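Local coordinates for ORF10 (Moritella marina, PDB 6RIW), which probably lengthens acyl chains by condensation in polyunsaturated fatty acid synthesis, this piece of it being the ketosynthase–chain length factor didomain, at residues G187-A195 and I660-R671; I690-N701 and H836-A844. All coordinates share one frame; numbering follows the deposited sequence.

In the fold
Going along the chain from the N terminus, strand 189-193 of the ketosynthase half comes first and waits until strand 659-663, in the chain length factor half, returns to pair with it. Contact 1 thus closes a loop of 464 residues that crosses from one half of the didomain to the other. The chain then runs through helix 668-682 into strand 687-694, where contact 2 opens, and 134 residues later 836-844 closes it inside the second half. The loops follow in series, neither nested nor crossed. Helix 668-682 joins them: Val669, from 660-671, packs on Met843, from 836-844, which sets the strand pairing between the halves close to the helix packing inside the second half.

Contact 1. Residues G187-A195 and I660-R671; sequences GSHFALDAA and ITVSAEENSVYR
Arg671 fits into the hollow beside Ser188 and His189, the residue most buried by this contact. A bend at chi2 (-70°) followed by an extended chi3 lays its guanidinium over the backbone there. His189 N lies over the centre of one guanidinium face, 3.7 Å from its plane, while NH1 sits over the His189 ring toward its rim, 3.7 Å from NE2. At the guanidinium's edge a water joins Arg671 NH2 to Ser188 OG; NH2 also forms a salt bridge with Glu674, and Phe770 gives the group a cation-pi partner. Cutting this arginine back to an alanine would probably leave Glu674 without its positive mate and open a gap beside His189.

Further along, the strands run antiparallel, their axes 4.6 Å apart at closest approach. Ala191 and Ser663 bond in both directions, N to O, as do Asp193 and Thr661. The face carrying Phe190, Leu192, Val662 and Ile660 is greasy: Val662 CG1 meets Phe190 CD2 obliquely at 3.8 Å, and Ile660 CG2 fits against Ala194 CB at the same distance, covered by helix 198-211. Ile660 CD1 packs on Leu192 CB, and Phe190 CB faces Ala664 CB. The other face carries smaller and polar side chains, Ala191 beside Ser663, whose OG bonds Met582 O. There Asp193 and Thr661 lie side by side, CB to OG1 3.0 Å, and a water spans Asp193 OD2 and Thr661 OG1. This antiparallel edge pairing, making the sheets of two halves continuous, is the hallmark of ketosynthase dimers of the thiolase fold, here built within one chain.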
ATOM      1  N   GLY A 187      12.318   8.523 -14.093  1.00 15.38           N
ATOM      2  CA  GLY A 187      10.946   8.967 -14.224  1.00 19.44           C
ATOM      3  C   GLY A 187      10.165   8.809 -12.923  1.00 19.04           C
ATOM      4  O   GLY A 187      10.727   8.613 -11.848  1.00 18.25           O
ATOM      5  N   SER A 188       8.845   8.948 -13.031  1.00 16.82           N
ATOM      6  CA  SER A 188       7.978   8.913 -11.850  1.00 18.81           C
ATOM      7  C   SER A 188       7.917   7.510 -11.262  1.00 17.03           C
ATOM      8  O   SER A 188       8.036   6.510 -11.974  1.00 18.41           O
ATOM      9  CB  SER A 188       6.555   9.361 -12.199  1.00 21.21           C
ATOM     10  OG  SER A 188       6.552  10.621 -12.825  1.00 27.79           O
ATOM     11  N   HIS A 189       7.700   7.436  -9.950  1.00 16.06           N
ATOM     12  CA  HIS A 189       7.585   6.140  -9.301  1.00 15.97           C
ATOM     13  C   HIS A 189       6.702   6.257  -8.071  1.00 17.07           C
ATOM     14  O   HIS A 189       6.763   7.258  -7.351  1.00 15.98           O
ATOM     15  CB  HIS A 189       8.951   5.542  -8.919  1.00 15.15           C
ATOM     16  CG  HIS A 189       9.890   6.491  -8.235  1.00 19.60           C
ATOM     17  ND1 HIS A 189      10.020   6.558  -6.866  1.00 17.35           N
ATOM     18  CD2 HIS A 189      10.791   7.368  -8.740  1.00 21.16           C
ATOM     19  CE1 HIS A 189      10.935   7.456  -6.552  1.00 20.94           C
ATOM     20  NE2 HIS A 189      11.422   7.965  -7.673  1.00 20.22           N
ATOM     21  N   PHE A 190       5.864   5.241  -7.862  1.00 12.51           N
ATOM     22  CA  PHE A 190       5.096   5.087  -6.634  1.00 14.13           C
ATOM     23  C   PHE A 190       4.610   3.647  -6.560  1.00 13.94           C
ATOM     24  O   PHE A 190       4.691   2.892  -7.530  1.00 12.50           O
ATOM     25  CB  PHE A 190       3.928   6.081  -6.539  1.00 11.65           C
ATOM     26  CG  PHE A 190       2.905   5.984  -7.667  1.00 14.94           C
ATOM     27  CD1 PHE A 190       3.083   6.696  -8.848  1.00 13.49           C
ATOM     28  CD2 PHE A 190       1.745   5.226  -7.508  1.00 12.19           C
ATOM     29  CE1 PHE A 190       2.110   6.616  -9.893  1.00 13.62           C
ATOM     30  CE2 PHE A 190       0.770   5.157  -8.511  1.00 13.87           C
ATOM     31  CZ  PHE A 190       0.953   5.851  -9.707  1.00 13.27           C
ATOM     32  N   ALA A 191       4.158   3.262  -5.373  1.00 12.81           N
ATOM     33  CA  ALA A 191       3.460   2.003  -5.161  1.00 11.24           C
ATOM     34  C   ALA A 191       1.975   2.286  -4.985  1.00 11.45           C
ATOM     35  O   ALA A 191       1.572   3.393  -4.605  1.00 13.33           O
ATOM     36  CB  ALA A 191       4.006   1.268  -3.934  1.00 10.91           C
ATOM     37  N   LEU A 192       1.154   1.278  -5.272  1.00 12.46           N
ATOM     38  CA  LEU A 192      -0.283   1.403  -5.061  1.00 12.93           C
ATOM     39  C   LEU A 192      -0.823   0.097  -4.503  1.00 13.60           C
ATOM     40  O   LEU A 192      -0.181  -0.953  -4.598  1.00 14.15           O
ATOM     41  CB  LEU A 192      -1.029   1.779  -6.361  1.00 13.86           C
ATOM     42  CG  LEU A 192      -1.021   0.783  -7.527  1.00 14.32           C
ATOM     43  CD1 LEU A 192      -2.077  -0.328  -7.396  1.00 14.05           C
ATOM     44  CD2 LEU A 192      -1.269   1.527  -8.841  1.00 12.51           C
ATOM     45  N   ASP A 193      -2.033   0.168  -3.942  1.00 12.13           N
ATOM     46  CA  ASP A 193      -2.742  -1.002  -3.428  1.00 16.45           C
ATOM     47  C   ASP A 193      -4.178  -0.911  -3.921  1.00 14.59           C
ATOM     48  O   ASP A 193      -4.885   0.050  -3.608  1.00 13.59           O
ATOM     49  CB  ASP A 193      -2.674  -1.051  -1.892  1.00 18.18           C
ATOM     50  CG  ASP A 193      -3.364  -2.280  -1.253  1.00 26.76           C
ATOM     51  OD1 ASP A 193      -3.722  -3.268  -1.952  1.00 27.12           O
ATOM     52  OD2 ASP A 193      -3.515  -2.262   0.011  1.00 29.36           O
ATOM     53  N   ALA A 194      -4.582  -1.886  -4.719  1.00 14.85           N
ATOM     54  CA  ALA A 194      -5.971  -2.125  -5.098  1.00 15.23           C
ATOM     55  C   ALA A 194      -6.337  -3.580  -4.803  1.00 18.37           C
ATOM     56  O   ALA A 194      -7.099  -4.196  -5.544  1.00 16.28           O
ATOM     57  CB  ALA A 194      -6.204  -1.803  -6.577  1.00 16.51           C
ATOM     58  N   ALA A 195      -5.762  -4.141  -3.734  1.00 16.47           N
ATOM     59  CA  ALA A 195      -5.934  -5.546  -3.312  1.00 16.85           C
ATOM     60  C   ALA A 195      -5.653  -6.442  -4.516  1.00 16.49           C
ATOM     61  O   ALA A 195      -4.643  -6.220  -5.207  1.00 15.75           O
ATOM     62  CB  ALA A 195      -7.305  -5.735  -2.657  1.00 17.34           C
ATOM     63  N   ILE A 660      -7.973   3.703  -4.529  1.00 15.17           N
ATOM     64  CA  ILE A 660      -6.725   3.010  -4.230  1.00 14.12           C
ATOM     65  C   ILE A 660      -5.944   3.745  -3.153  1.00 14.53           C
ATOM     66  O   ILE A 660      -6.181   4.921  -2.878  1.00 14.57           O
ATOM     67  CB  ILE A 660      -5.823   2.866  -5.474  1.00 12.09           C
ATOM     68  CG1 ILE A 660      -5.441   4.255  -6.016  1.00 12.54           C
ATOM     69  CG2 ILE A 660      -6.462   1.957  -6.528  1.00 17.66           C
ATOM     70  CD1 ILE A 660      -4.401   4.209  -7.147  1.00 15.58           C
ATOM     71  N   THR A 661      -4.968   3.047  -2.566  1.00 13.40           N
ATOM     72  CA  THR A 661      -3.940   3.768  -1.823  1.00 11.84           C
ATOM     73  C   THR A 661      -2.736   3.986  -2.726  1.00 12.86           C
ATOM     74  O   THR A 661      -2.514   3.242  -3.685  1.00 10.26           O
ATOM     75  CB  THR A 661      -3.517   3.040  -0.532  1.00 14.79           C
ATOM     76  OG1 THR A 661      -2.882   1.802  -0.853  1.00 18.73           O
ATOM     77  CG2 THR A 661      -4.725   2.792   0.356  1.00 17.59           C
ATOM     78  N   VAL A 662      -1.978   5.041  -2.419  1.00 10.28           N
ATOM     79  CA  VAL A 662      -0.772   5.428  -3.133  1.00 10.75           C
ATOM     80  C   VAL A 662       0.295   5.642  -2.065  1.00 12.57           C
ATOM     81  O   VAL A 662       0.045   6.345  -1.079  1.00 12.58           O
ATOM     82  CB  VAL A 662      -0.975   6.725  -3.944  1.00 10.83           C
ATOM     83  CG1 VAL A 662       0.348   7.206  -4.531  1.00 11.25           C
ATOM     84  CG2 VAL A 662      -1.995   6.495  -5.075  1.00 13.48           C
ATOM     85  N   SER A 663       1.455   5.020  -2.236  1.00 10.31           N
ATOM     86  CA  SER A 663       2.517   5.092  -1.241  1.00 13.37           C
ATOM     87  C   SER A 663       3.807   5.536  -1.914  1.00 13.04           C
ATOM     88  O   SER A 663       4.286   4.885  -2.848  1.00 12.67           O
ATOM     89  CB  SER A 663       2.697   3.740  -0.537  1.00 13.01           C
ATOM     90  OG  SER A 663       1.483   3.340   0.090  1.00 16.08           O
ATOM     91  N   ALA A 664       4.367   6.645  -1.444  1.00 12.59           N
ATOM     92  CA  ALA A 664       5.665   7.101  -1.929  1.00 11.08           C
ATOM     93  C   ALA A 664       6.383   7.827  -0.800  1.00 11.16           C
ATOM     94  O   ALA A 664       7.004   8.872  -1.016  1.00 10.93           O
ATOM     95  CB  ALA A 664       5.534   7.990  -3.173  1.00 10.28           C
ATOM     96  N   GLU A 665       6.267   7.299   0.418  1.00 11.18           N
ATOM     97  CA  GLU A 665       6.937   7.834   1.625  1.00 13.90           C
ATOM     98  C   GLU A 665       6.455   9.279   1.833  1.00 11.99           C
ATOM     99  O   GLU A 665       5.255   9.566   1.675  1.00  9.99           O
ATOM    100  CB  GLU A 665       8.451   7.661   1.487  1.00 13.11           C
ATOM    101  CG  GLU A 665       8.898   6.188   1.319  1.00 14.13           C
ATOM    102  CD  GLU A 665       8.360   5.285   2.419  1.00 17.11           C
ATOM    103  OE1 GLU A 665       8.308   5.742   3.593  1.00 17.62           O
ATOM    104  OE2 GLU A 665       7.958   4.127   2.121  1.00 17.60           O
ATOM    105  N   GLU A 666       7.338  10.215   2.207  1.00  9.98           N
ATOM    106  CA  GLU A 666       6.860  11.568   2.489  1.00 11.99           C
ATOM    107  C   GLU A 666       6.236  12.214   1.259  1.00 10.95           C
ATOM    108  O   GLU A 666       5.383  13.096   1.393  1.00 12.58           O
ATOM    109  CB  GLU A 666       8.004  12.451   3.012  1.00 11.45           C
ATOM    110  CG  GLU A 666       8.475  12.071   4.423  1.00 11.63           C
ATOM    111  CD  GLU A 666       9.673  11.107   4.409  1.00 15.63           C
ATOM    112  OE1 GLU A 666       9.727  10.207   3.533  1.00 14.24           O
ATOM    113  OE2 GLU A 666      10.558  11.233   5.294  1.00 16.14           O
ATOM    114  N   ASN A 667       6.637  11.796   0.053  1.00 10.89           N
ATOM    115  CA  ASN A 667       6.069  12.355  -1.171  1.00 12.60           C
ATOM    116  C   ASN A 667       4.777  11.661  -1.616  1.00 11.36           C
ATOM    117  O   ASN A 667       4.319  11.884  -2.743  1.00 10.99           O
ATOM    118  CB  ASN A 667       7.120  12.335  -2.286  1.00 14.49           C
ATOM    119  CG  ASN A 667       8.123  13.485  -2.143  1.00 16.79           C
ATOM    120  OD1 ASN A 667       7.756  14.593  -1.756  1.00 18.08           O
ATOM    121  ND2 ASN A 667       9.395  13.204  -2.388  1.00 21.29           N
ATOM    122  N   SER A 668       4.151  10.865  -0.750  1.00 10.23           N
ATOM    123  CA  SER A 668       2.925  10.169  -1.139  1.00 10.87           C
ATOM    124  C   SER A 668       1.856  11.126  -1.680  1.00 10.19           C
ATOM    125  O   SER A 668       1.246  10.867  -2.724  1.00 11.50           O
ATOM    126  CB  SER A 668       2.362   9.405   0.061  1.00  9.41           C
ATOM    127  OG  SER A 668       3.218   8.345   0.467  1.00  9.30           O
ATOM    128  N   VAL A 669       1.588  12.220  -0.963  1.00 11.32           N
ATOM    129  CA  VAL A 669       0.520  13.131  -1.380  1.00  9.18           C
ATOM    130  C   VAL A 669       0.865  13.817  -2.696  1.00 11.29           C
ATOM    131  O   VAL A 669      -0.004  14.000  -3.559  1.00 10.79           O
ATOM    132  CB  VAL A 669       0.224  14.163  -0.277  1.00 10.32           C
ATOM    133  CG1 VAL A 669      -0.710  15.281  -0.826  1.00 11.94           C
ATOM    134  CG2 VAL A 669      -0.433  13.490   0.934  1.00  9.89           C
ATOM    135  N   TYR A 670       2.127  14.220  -2.881  1.00 11.11           N
ATOM    136  CA  TYR A 670       2.486  14.883  -4.133  1.00 10.69           C
ATOM    137  C   TYR A 670       2.420  13.924  -5.323  1.00 12.03           C
ATOM    138  O   TYR A 670       2.038  14.336  -6.423  1.00 12.74           O
ATOM    139  CB  TYR A 670       3.877  15.533  -3.990  1.00 12.20           C
ATOM    140  CG  TYR A 670       3.966  16.517  -2.828  1.00 11.34           C
ATOM    141  CD1 TYR A 670       2.877  17.295  -2.467  1.00 13.95           C
ATOM    142  CD2 TYR A 670       5.135  16.651  -2.079  1.00 13.56           C
ATOM    143  CE1 TYR A 670       2.942  18.198  -1.395  1.00 12.01           C
ATOM    144  CE2 TYR A 670       5.208  17.554  -1.003  1.00 16.86           C
ATOM    145  CZ  TYR A 670       4.115  18.321  -0.679  1.00 14.49           C
ATOM    146  OH  TYR A 670       4.199  19.209   0.384  1.00 15.53           O
ATOM    147  N   ARG A 671       2.744  12.639  -5.132  1.00 10.90           N
ATOM    148  CA  ARG A 671       2.495  11.683  -6.211  1.00 10.26           C
ATOM    149  C   ARG A 671       1.000  11.529  -6.504  1.00 11.15           C
ATOM    150  O   ARG A 671       0.625  11.281  -7.658  1.00 12.04           O
ATOM    151  CB  ARG A 671       3.117  10.319  -5.896  1.00 12.70           C
ATOM    152  CG  ARG A 671       4.663  10.313  -5.871  1.00 12.97           C
ATOM    153  CD  ARG A 671       5.301  10.500  -7.264  1.00 17.36           C
ATOM    154  NE  ARG A 671       6.768  10.437  -7.189  1.00 17.24           N
ATOM    155  CZ  ARG A 671       7.588  10.758  -8.194  1.00 21.73           C
ATOM    156  NH1 ARG A 671       8.907  10.662  -8.030  1.00 18.20           N
ATOM    157  NH2 ARG A 671       7.093  11.165  -9.366  1.00 18.59           N
TER
HETATM  158  O   HOH W   1       8.749  12.131 -11.814  1.00 33.26           O
HETATM  159  O   HOH W   2      -2.426  -0.129   1.116  1.00 19.23           O

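Contact 2. Residues I690-N701 and H836-A844; sequences IAAVDLSGSIEN and HTFNASGMA
Asp694 reaches from the end of its strand into the turn 837-840, and it has the largest surface covered in this contact. With CG anti to the backbone N (chi1 -161°), OD2 receives Asn839 N at 2.9 Å on its anti lone pair. The carboxylate and the Asn839 amide lie in nearly parallel planes, 11° apart, but offset, the amide to one side of the carboxylate plane; Asn839 ND2 is 3.1 Å from Asp694 OD2. Asp694 CB rests against Thr837 O, 3.2 Å away.

At the other end Met843 lies across the strand. Its chain bends at both chi2 and chi3, which brings CE back to Ile690, 3.6 Å from CG2 and 3.3 Å from the backbone O. Helix 841-854, begun by this turn, is one of the two buried helices of the five-layered thiolase fold, lying beside helix 668-682 against the sheet that holds strand 687-694; Val669 of that neighbouring helix touches both Met843 and Ala692.

Between these two, Ala692 meets the turn and the first helix residues with only a methyl: its CB sits 3.8 Å from Met843 CB and 3.9 Å from Ala840 CB. Beyond Asp694, Ser696 brings CB to the edge of the Phe838 ring, near its plane, while OG turns to Gly742 O.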
ATOM      1  N   ILE A 690      -8.398  13.361  -2.748  1.00 12.25           N
ATOM      2  CA  ILE A 690      -7.077  12.929  -2.284  1.00 10.35           C
ATOM      3  C   ILE A 690      -7.093  13.009  -0.768  1.00 11.23           C
ATOM      4  O   ILE A 690      -7.170  14.102  -0.206  1.00 10.59           O
ATOM      5  CB  ILE A 690      -5.935  13.769  -2.856  1.00 10.91           C
ATOM      6  CG1 ILE A 690      -5.998  13.758  -4.392  1.00 10.17           C
ATOM      7  CG2 ILE A 690      -4.589  13.184  -2.336  1.00 12.62           C
ATOM      8  CD1 ILE A 690      -4.916  14.614  -5.054  1.00 11.82           C
ATOM      9  N   ALA A 691      -7.055  11.859  -0.105  1.00  9.65           N
ATOM     10  CA  ALA A 691      -7.004  11.829   1.349  1.00 10.06           C
ATOM     11  C   ALA A 691      -5.629  11.341   1.780  1.00  9.76           C
ATOM     12  O   ALA A 691      -4.867  10.744   1.002  1.00 13.57           O
ATOM     13  CB  ALA A 691      -8.111  10.936   1.932  1.00 13.32           C
ATOM     14  N   ALA A 692      -5.283  11.633   3.017  1.00  9.65           N
ATOM     15  CA  ALA A 692      -3.967  11.250   3.499  1.00  8.93           C
ATOM     16  C   ALA A 692      -4.101  10.951   4.974  1.00 12.74           C
ATOM     17  O   ALA A 692      -4.817  11.660   5.674  1.00 10.56           O
ATOM     18  CB  ALA A 692      -2.937  12.364   3.293  1.00 11.10           C
ATOM     19  N   VAL A 693      -3.390   9.935   5.457  1.00 10.36           N
ATOM     20  CA  VAL A 693      -3.449   9.623   6.881  1.00  9.05           C
ATOM     21  C   VAL A 693      -2.123   9.011   7.295  1.00 10.78           C
ATOM     22  O   VAL A 693      -1.556   8.169   6.587  1.00 10.84           O
ATOM     23  CB  VAL A 693      -4.631   8.691   7.223  1.00 10.71           C
ATOM     24  CG1 VAL A 693      -4.594   7.409   6.392  1.00 12.01           C
ATOM     25  CG2 VAL A 693      -4.654   8.362   8.717  1.00 11.52           C
ATOM     26  N   ASP A 694      -1.614   9.462   8.433  1.00 11.76           N
ATOM     27  CA  ASP A 694      -0.498   8.783   9.080  1.00 13.42           C
ATOM     28  C   ASP A 694      -0.670   9.009  10.572  1.00 12.01           C
ATOM     29  O   ASP A 694      -0.546  10.139  11.064  1.00 12.27           O
ATOM     30  CB  ASP A 694       0.859   9.302   8.594  1.00 12.22           C
ATOM     31  CG  ASP A 694       1.992   8.320   8.895  1.00 15.17           C
ATOM     32  OD1 ASP A 694       1.791   7.445   9.785  1.00 16.18           O
ATOM     33  OD2 ASP A 694       3.062   8.400   8.244  1.00 13.65           O
ATOM     34  N   LEU A 695      -0.957   7.945  11.297  1.00 10.89           N
ATOM     35  CA  LEU A 695      -1.001   8.070  12.753  1.00 11.66           C
ATOM     36  C   LEU A 695       0.420   7.879  13.289  1.00 12.39           C
ATOM     37  O   LEU A 695       0.757   6.919  13.984  1.00 14.70           O
ATOM     38  CB  LEU A 695      -2.032   7.105  13.327  1.00 15.97           C
ATOM     39  CG  LEU A 695      -3.406   7.392  12.679  1.00 17.20           C
ATOM     40  CD1 LEU A 695      -4.524   6.578  13.321  1.00 16.61           C
ATOM     41  CD2 LEU A 695      -3.755   8.888  12.741  1.00 14.37           C
ATOM     42  N   SER A 696       1.265   8.856  12.943  1.00 10.15           N
ATOM     43  CA  SER A 696       2.710   8.800  13.148  1.00 11.34           C
ATOM     44  C   SER A 696       3.142   9.195  14.565  1.00 11.84           C
ATOM     45  O   SER A 696       4.330   9.456  14.772  1.00 13.41           O
ATOM     46  CB  SER A 696       3.426   9.685  12.122  1.00 13.46           C
ATOM     47  OG  SER A 696       2.679  10.859  11.826  1.00 16.78           O
ATOM     48  N   GLY A 697       2.219   9.250  15.519  1.00 11.15           N
ATOM     49  CA  GLY A 697       2.598   9.363  16.913  1.00 11.23           C
ATOM     50  C   GLY A 697       2.714   8.030  17.622  1.00 11.48           C
ATOM     51  O   GLY A 697       2.933   8.011  18.833  1.00 12.76           O
ATOM     52  N   SER A 698       2.581   6.908  16.911  1.00 12.28           N
ATOM     53  CA  SER A 698       2.715   5.587  17.539  1.00 11.33           C
ATOM     54  C   SER A 698       4.134   5.365  18.055  1.00 10.21           C
ATOM     55  O   SER A 698       5.096   5.958  17.572  1.00 10.02           O
ATOM     56  CB  SER A 698       2.382   4.476  16.538  1.00 12.16           C
ATOM     57  OG  SER A 698       3.257   4.575  15.422  1.00 13.01           O
ATOM     58  N   ILE A 699       4.273   4.453  19.029  1.00  9.49           N
ATOM     59  CA  ILE A 699       5.629   4.151  19.471  1.00  9.80           C
ATOM     60  C   ILE A 699       6.421   3.503  18.340  1.00  9.48           C
ATOM     61  O   ILE A 699       7.645   3.684  18.238  1.00  9.69           O
ATOM     62  CB  ILE A 699       5.623   3.276  20.740  1.00  9.74           C
ATOM     63  CG1 ILE A 699       7.035   3.243  21.348  1.00 12.02           C
ATOM     64  CG2 ILE A 699       5.035   1.856  20.445  1.00 10.54           C
ATOM     65  CD1 ILE A 699       7.124   2.574  22.744  1.00 12.92           C
ATOM     66  N   GLU A 700       5.745   2.767  17.463  1.00 11.20           N
ATOM     67  CA  GLU A 700       6.447   2.141  16.343  1.00 11.77           C
ATOM     68  C   GLU A 700       7.024   3.193  15.408  1.00 12.24           C
ATOM     69  O   GLU A 700       8.160   3.058  14.930  1.00  9.91           O
ATOM     70  CB  GLU A 700       5.502   1.223  15.574  1.00 11.31           C
ATOM     71  CG  GLU A 700       5.064  -0.006  16.360  1.00 11.53           C
ATOM     72  CD  GLU A 700       3.782   0.187  17.171  1.00 14.05           C
ATOM     73  OE1 GLU A 700       3.390   1.353  17.457  1.00 13.85           O
ATOM     74  OE2 GLU A 700       3.167  -0.838  17.540  1.00 15.01           O
ATOM     75  N   ASN A 701       6.256   4.249  15.125  1.00 10.74           N
ATOM     76  CA  ASN A 701       6.809   5.278  14.253  1.00 11.97           C
ATOM     77  C   ASN A 701       7.923   6.054  14.928  1.00 10.20           C
ATOM     78  O   ASN A 701       8.905   6.408  14.276  1.00 11.60           O
ATOM     79  CB  ASN A 701       5.753   6.254  13.755  1.00 10.79           C
ATOM     80  CG  ASN A 701       6.324   7.181  12.692  1.00 12.46           C
ATOM     81  OD1 ASN A 701       6.750   6.712  11.629  1.00 13.20           O
ATOM     82  ND2 ASN A 701       6.379   8.477  12.979  1.00 14.02           N
ATOM     83  N   HIS A 836       5.676  16.596  12.260  1.00 11.51           N
ATOM     84  CA  HIS A 836       5.997  15.875  11.028  1.00 11.08           C
ATOM     85  C   HIS A 836       5.027  14.708  10.900  1.00 11.15           C
ATOM     86  O   HIS A 836       5.098  13.759  11.682  1.00 11.12           O
ATOM     87  CB  HIS A 836       7.437  15.364  11.075  1.00 10.13           C
ATOM     88  CG  HIS A 836       7.994  14.971   9.742  1.00  9.82           C
ATOM     89  ND1 HIS A 836       7.215  14.428   8.742  1.00  9.11           N
ATOM     90  CD2 HIS A 836       9.246  15.075   9.232  1.00 12.27           C
ATOM     91  CE1 HIS A 836       7.963  14.206   7.672  1.00 12.15           C
ATOM     92  NE2 HIS A 836       9.203  14.586   7.942  1.00 12.47           N
ATOM     93  N   THR A 837       4.119  14.756   9.917  1.00 10.04           N
ATOM     94  CA  THR A 837       3.125  13.699   9.775  1.00 10.24           C
ATOM     95  C   THR A 837       3.481  12.708   8.662  1.00 11.72           C
ATOM     96  O   THR A 837       2.602  11.985   8.176  1.00 12.13           O
ATOM     97  CB  THR A 837       1.724  14.303   9.573  1.00 12.31           C
ATOM     98  OG1 THR A 837       1.685  15.092   8.366  1.00 12.87           O
ATOM     99  CG2 THR A 837       1.368  15.225  10.767  1.00 10.11           C
ATOM    100  N   PHE A 838       4.755  12.679   8.252  1.00 11.48           N
ATOM    101  CA  PHE A 838       5.338  11.654   7.394  1.00 11.93           C
ATOM    102  C   PHE A 838       4.504  11.341   6.152  1.00 10.88           C
ATOM    103  O   PHE A 838       4.493  12.138   5.206  1.00 10.55           O
ATOM    104  CB  PHE A 838       5.664  10.436   8.281  1.00 10.29           C
ATOM    105  CG  PHE A 838       6.846  10.738   9.165  1.00 13.32           C
ATOM    106  CD1 PHE A 838       8.123  10.797   8.590  1.00 10.72           C
ATOM    107  CD2 PHE A 838       6.674  11.152  10.483  1.00  9.60           C
ATOM    108  CE1 PHE A 838       9.228  11.173   9.372  1.00 10.58           C
ATOM    109  CE2 PHE A 838       7.787  11.549  11.272  1.00 11.28           C
ATOM    110  CZ  PHE A 838       9.043  11.557  10.710  1.00 10.18           C
ATOM    111  N   ASN A 839       3.809  10.202   6.102  1.00 10.15           N
ATOM    112  CA  ASN A 839       3.119   9.906   4.835  1.00 13.04           C
ATOM    113  C   ASN A 839       1.978  10.873   4.529  1.00 12.10           C
ATOM    114  O   ASN A 839       1.542  10.956   3.372  1.00 13.81           O
ATOM    115  CB  ASN A 839       2.612   8.465   4.845  1.00 12.11           C
ATOM    116  CG  ASN A 839       3.759   7.478   4.871  1.00 16.68           C
ATOM    117  OD1 ASN A 839       4.630   7.540   4.025  1.00 19.19           O
ATOM    118  ND2 ASN A 839       3.777   6.579   5.858  1.00 18.24           N
ATOM    119  N   ALA A 840       1.478  11.600   5.518  1.00 11.96           N
ATOM    120  CA  ALA A 840       0.481  12.630   5.264  1.00 10.42           C
ATOM    121  C   ALA A 840       1.080  14.037   5.170  1.00 11.53           C
ATOM    122  O   ALA A 840       0.325  15.013   5.056  1.00 14.52           O
ATOM    123  CB  ALA A 840      -0.590  12.581   6.372  1.00 11.44           C
ATOM    124  N   SER A 841       2.411  14.183   5.245  1.00 11.64           N
ATOM    125  CA  SER A 841       2.992  15.522   5.405  1.00 11.51           C
ATOM    126  C   SER A 841       2.713  16.428   4.210  1.00 11.83           C
ATOM    127  O   SER A 841       2.600  17.647   4.373  1.00 11.56           O
ATOM    128  CB  SER A 841       4.509  15.445   5.632  1.00 13.10           C
ATOM    129  OG  SER A 841       5.136  14.684   4.614  1.00 15.25           O
ATOM    130  N   GLY A 842       2.636  15.872   3.003  1.00 11.85           N
ATOM    131  CA  GLY A 842       2.294  16.710   1.854  1.00 12.35           C
ATOM    132  C   GLY A 842       0.917  17.337   1.959  1.00 12.83           C
ATOM    133  O   GLY A 842       0.701  18.459   1.474  1.00 11.89           O
ATOM    134  N   MET A 843      -0.030  16.638   2.591  1.00  8.70           N
ATOM    135  CA  MET A 843      -1.377  17.192   2.741  1.00 12.48           C
ATOM    136  C   MET A 843      -1.396  18.360   3.730  1.00 12.96           C
ATOM    137  O   MET A 843      -2.057  19.376   3.478  1.00 11.64           O
ATOM    138  CB  MET A 843      -2.355  16.098   3.174  1.00 11.51           C
ATOM    139  CG  MET A 843      -3.830  16.469   3.026  1.00 14.82           C
ATOM    140  SD  MET A 843      -4.283  16.889   1.332  1.00 18.87           S
ATOM    141  CE  MET A 843      -4.220  15.247   0.574  1.00 14.90           C
ATOM    142  N   ALA A 844      -0.681  18.244   4.854  1.00 10.30           N
ATOM    143  CA  ALA A 844      -0.582  19.371   5.776  1.00 11.64           C
ATOM    144  C   ALA A 844      -0.052  20.623   5.081  1.00 11.52           C
ATOM    145  O   ALA A 844      -0.579  21.725   5.289  1.00 12.59           O
ATOM    146  CB  ALA A 844       0.321  19.020   6.969  1.00 11.16           C
TER
HETATM  147  O   HOH W   3       0.436   6.315   6.756  1.00 17.19           O